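Local coordinates for SusD superfamily protein (Bacteroides vulgatus, PDB 3MYV), which probably binds polysaccharide at the bacterial outer membrane, as a SusD-family protein that carries a sodium ion, at residues A[65-70]-A[449-454]. Residues are numbered along the deposited sequence; the frame is centred on the assembly and turned at random.
Sequences HRPNSL and PGYPKN
Pro67 meets Tyr451 and Pro452 where the C-terminal tail of the chain lies against a beta turn. The two proline rings cross at a slant. Pro67 CD sits 4.1 Å from Pro452 CG, and Pro67 CG lies 3.4 Å from the carbonyl oxygen Pro452 O. Pro67 CD also lies 4.3 Å from Tyr451 CD1, so this one carbon touches both tail residues. His65 O lies at the edge of the tyrosine ring, close to its plane and 3.5 Å from Tyr451 CE1. At the end of the side chain, Tyr451 OH is 4.2 Å from His65 CB. With chi1 at -76°, CG of Tyr451 stands opposite its own carbonyl carbon, and the ring extends across to the His65 backbone. Its hydroxyl is hydrogen-bonded to Val431 O, and Tyr428 packs edge-to-face with the ring.

Arg66 to Ser69 form a type I beta turn, with Ser69 N bonded to Arg66 O and Arg66 N to Ser69 O. Pro67 occupies the second position of this turn. Just outside it, His65 ND1 closes the loop with a 2.7 Å bond to Leu70 O, nearly in the imidazole plane. The other nitrogen, His65 NE2, is hydrogen-bonded to Lys44 NZ, which probably holds the buried ring in this orientation.

The contact is van der Waals packing of two prolines and a tyrosine, with a backbone carbonyl from each side touching a ring carbon of the other. It joins the loop between helices 56-61 and 77-94 to the C-terminal tail of this SusD-family fold, a proline-bearing type I turn packed against a Tyr-Pro pair.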
ATOM      1  N   HIS A  65       7.587   7.825  17.214  1.00 13.14           N
ATOM      2  CA  HIS A  65       6.404   8.626  16.893  1.00 13.96           C
ATOM      3  C   HIS A  65       5.821   9.201  18.180  1.00 16.52           C
ATOM      4  O   HIS A  65       5.722   8.504  19.186  1.00 16.45           O
ATOM      5  CB  HIS A  65       5.320   7.774  16.239  1.00 13.96           C
ATOM      6  CG  HIS A  65       5.808   6.924  15.124  1.00 14.02           C
ATOM      7  ND1 HIS A  65       6.221   7.454  13.924  1.00 12.14           N
ATOM      8  CD2 HIS A  65       5.903   5.577  15.000  1.00 16.82           C
ATOM      9  CE1 HIS A  65       6.599   6.471  13.124  1.00 18.95           C
ATOM     10  NE2 HIS A  65       6.416   5.322  13.752  1.00 14.78           N
ATOM     11  N   ARG A  66       5.388  10.452  18.135  1.00 17.56           N
ATOM     12  CA  ARG A  66       4.689  11.019  19.289  1.00 19.93           C
ATOM     13  C   ARG A  66       3.603  12.018  18.896  1.00 19.45           C
ATOM     14  O   ARG A  66       3.586  12.517  17.768  1.00 14.82           O
ATOM     15  CB  ARG A  66       5.687  11.630  20.259  1.00 22.57           C
ATOM     16  CG  ARG A  66       6.564  12.660  19.657  1.00 24.71           C
ATOM     17  CD  ARG A  66       7.659  13.095  20.634  1.00 31.71           C
ATOM     18  NE  ARG A  66       7.971  14.500  20.419  1.00 33.37           N
ATOM     19  CZ  ARG A  66       8.873  14.966  19.556  1.00 40.03           C
ATOM     20  NH1 ARG A  66       9.613  14.137  18.816  1.00 45.84           N
ATOM     21  NH2 ARG A  66       9.050  16.275  19.444  1.00 47.09           N
ATOM     22  N   PRO A  67       2.646  12.261  19.806  1.00 18.37           N
ATOM     23  CA  PRO A  67       1.507  13.093  19.429  1.00 18.82           C
ATOM     24  C   PRO A  67       1.874  14.488  18.888  1.00 17.39           C
ATOM     25  O   PRO A  67       1.212  14.969  17.972  1.00 20.24           O
ATOM     26  CB  PRO A  67       0.712  13.184  20.741  1.00 17.71           C
ATOM     27  CG  PRO A  67       1.014  11.923  21.412  1.00 18.92           C
ATOM     28  CD  PRO A  67       2.444  11.637  21.117  1.00 20.53           C
ATOM     29  N   ASN A  68       2.932  15.117  19.411  1.00 16.54           N
ATOM     30  CA  ASN A  68       3.359  16.430  18.914  1.00 19.48           C
ATOM     31  C   ASN A  68       4.330  16.383  17.739  1.00 19.52           C
ATOM     32  O   ASN A  68       4.733  17.433  17.232  1.00 17.54           O
ATOM     33  CB  ASN A  68       3.886  17.339  20.052  1.00 23.05           C
ATOM     34  CG  ASN A  68       5.240  16.905  20.614  1.00 30.57           C
ATOM     35  OD1 ASN A  68       5.895  15.990  20.102  1.00 33.40           O
ATOM     36  ND2 ASN A  68       5.678  17.595  21.666  1.00 33.61           N
ATOM     37  N   SER A  69       4.660  15.177  17.278  1.00 17.04           N
ATOM     38  CA  SER A  69       5.540  15.000  16.120  1.00 17.13           C
ATOM     39  C   SER A  69       5.375  13.556  15.645  1.00 17.25           C
ATOM     40  O   SER A  69       6.097  12.654  16.087  1.00 16.20           O
ATOM     41  CB  SER A  69       6.997  15.296  16.506  1.00 18.56           C
ATOM     42  OG  SER A  69       7.835  15.390  15.372  1.00 17.78           O
ATOM     43  N   LEU A  70       4.414  13.329  14.749  1.00 15.81           N
ATOM     44  CA  LEU A  70       4.123  11.942  14.332  1.00 13.99           C
ATOM     45  C   LEU A  70       5.350  11.277  13.707  1.00 14.67           C
ATOM     46  O   LEU A  70       5.513  10.085  13.867  1.00 14.30           O
ATOM     47  CB  LEU A  70       2.909  11.824  13.427  1.00 14.87           C
ATOM     48  CG  LEU A  70       1.562  11.561  14.110  1.00 17.20           C
ATOM     49  CD1 LEU A  70       1.191  12.624  15.179  1.00 16.88           C
ATOM     50  CD2 LEU A  70       0.463  11.412  13.072  1.00 16.59           C
ATOM     51  N   PRO A 449      -3.924   4.114  22.938  1.00 16.95           N
ATOM     52  CA  PRO A 449      -3.426   3.660  24.243  1.00 19.98           C
ATOM     53  C   PRO A 449      -1.899   3.663  24.265  1.00 19.25           C
ATOM     54  O   PRO A 449      -1.271   3.418  23.240  1.00 18.02           O
ATOM     55  CB  PRO A 449      -3.955   2.217  24.359  1.00 20.53           C
ATOM     56  CG  PRO A 449      -4.551   1.874  23.119  1.00 20.64           C
ATOM     57  CD  PRO A 449      -4.783   3.113  22.281  1.00 17.41           C
ATOM     58  N   GLY A 450      -1.315   4.003  25.409  1.00 19.95           N
ATOM     59  CA  GLY A 450       0.136   3.974  25.565  1.00 19.83           C
ATOM     60  C   GLY A 450       0.807   5.302  25.292  1.00 19.34           C
ATOM     61  O   GLY A 450       1.807   5.638  25.922  1.00 21.60           O
ATOM     62  N   TYR A 451       0.270   6.069  24.351  1.00 18.91           N
ATOM     63  CA  TYR A 451       0.861   7.341  24.002  1.00 18.69           C
ATOM     64  C   TYR A 451       0.538   8.369  25.090  1.00 19.75           C
ATOM     65  O   TYR A 451      -0.480   8.234  25.755  1.00 19.45           O
ATOM     66  CB  TYR A 451       0.336   7.812  22.639  1.00 20.95           C
ATOM     67  CG  TYR A 451       0.947   7.105  21.451  1.00 20.02           C
ATOM     68  CD1 TYR A 451       2.239   7.387  21.050  1.00 15.96           C
ATOM     69  CD2 TYR A 451       0.230   6.150  20.729  1.00 18.04           C
ATOM     70  CE1 TYR A 451       2.811   6.757  19.946  1.00 15.52           C
ATOM     71  CE2 TYR A 451       0.783   5.524  19.623  1.00 15.46           C
ATOM     72  CZ  TYR A 451       2.075   5.836  19.239  1.00 16.81           C
ATOM     73  OH  TYR A 451       2.649   5.220  18.159  1.00 14.88           O
ATOM     74  N   PRO A 452       1.406   9.383  25.290  1.00 19.65           N
ATOM     75  CA  PRO A 452       1.081  10.442  26.262  1.00 23.13           C
ATOM     76  C   PRO A 452      -0.016  11.363  25.740  1.00 22.75           C
ATOM     77  O   PRO A 452      -0.226  11.445  24.526  1.00 20.39           O
ATOM     78  CB  PRO A 452       2.385  11.227  26.391  1.00 24.30           C
ATOM     79  CG  PRO A 452       3.080  11.039  25.085  1.00 23.98           C
ATOM     80  CD  PRO A 452       2.720   9.601  24.669  1.00 23.32           C
ATOM     81  N   LYS A 453      -0.734  12.003  26.654  1.00 21.93           N
ATOM     82  CA  LYS A 453      -1.679  13.075  26.325  1.00 22.98           C
ATOM     83  C   LYS A 453      -1.343  14.251  27.261  1.00 24.53           C
ATOM     84  O   LYS A 453      -1.551  14.167  28.456  1.00 27.29           O
ATOM     85  CB  LYS A 453      -3.124  12.580  26.482  1.00 25.58           C
ATOM     86  CG  LYS A 453      -4.180  13.494  25.837  1.00 26.28           C
ATOM     87  CD  LYS A 453      -5.576  12.853  25.757  1.00 26.62           C
ATOM     88  CE  LYS A 453      -6.649  13.905  25.384  1.00 27.41           C
ATOM     89  NZ  LYS A 453      -8.062  13.373  25.397  1.00 22.45           N
ATOM     90  N   ASN A 454      -0.750  15.301  26.703  1.00 27.53           N
ATOM     91  CA  ASN A 454      -0.273  16.445  27.491  1.00 28.67           C
ATOM     92  C   ASN A 454      -1.466  17.197  28.076  1.00 30.74           C
ATOM     93  O   ASN A 454      -2.463  17.365  27.377  1.00 27.30           O
ATOM     94  CB  ASN A 454       0.564  17.389  26.648  1.00 29.79           C
ATOM     95  CG  ASN A 454       1.512  18.220  27.493  1.00 29.90           C
ATOM     96  OD1 ASN A 454       2.561  17.719  27.909  1.00 29.21           O
ATOM     97  ND2 ASN A 454       1.148  19.488  27.768  1.00 20.83           N
ATOM     98  OXT ASN A 454      -1.464  17.590  29.242  1.00 30.24           O
TER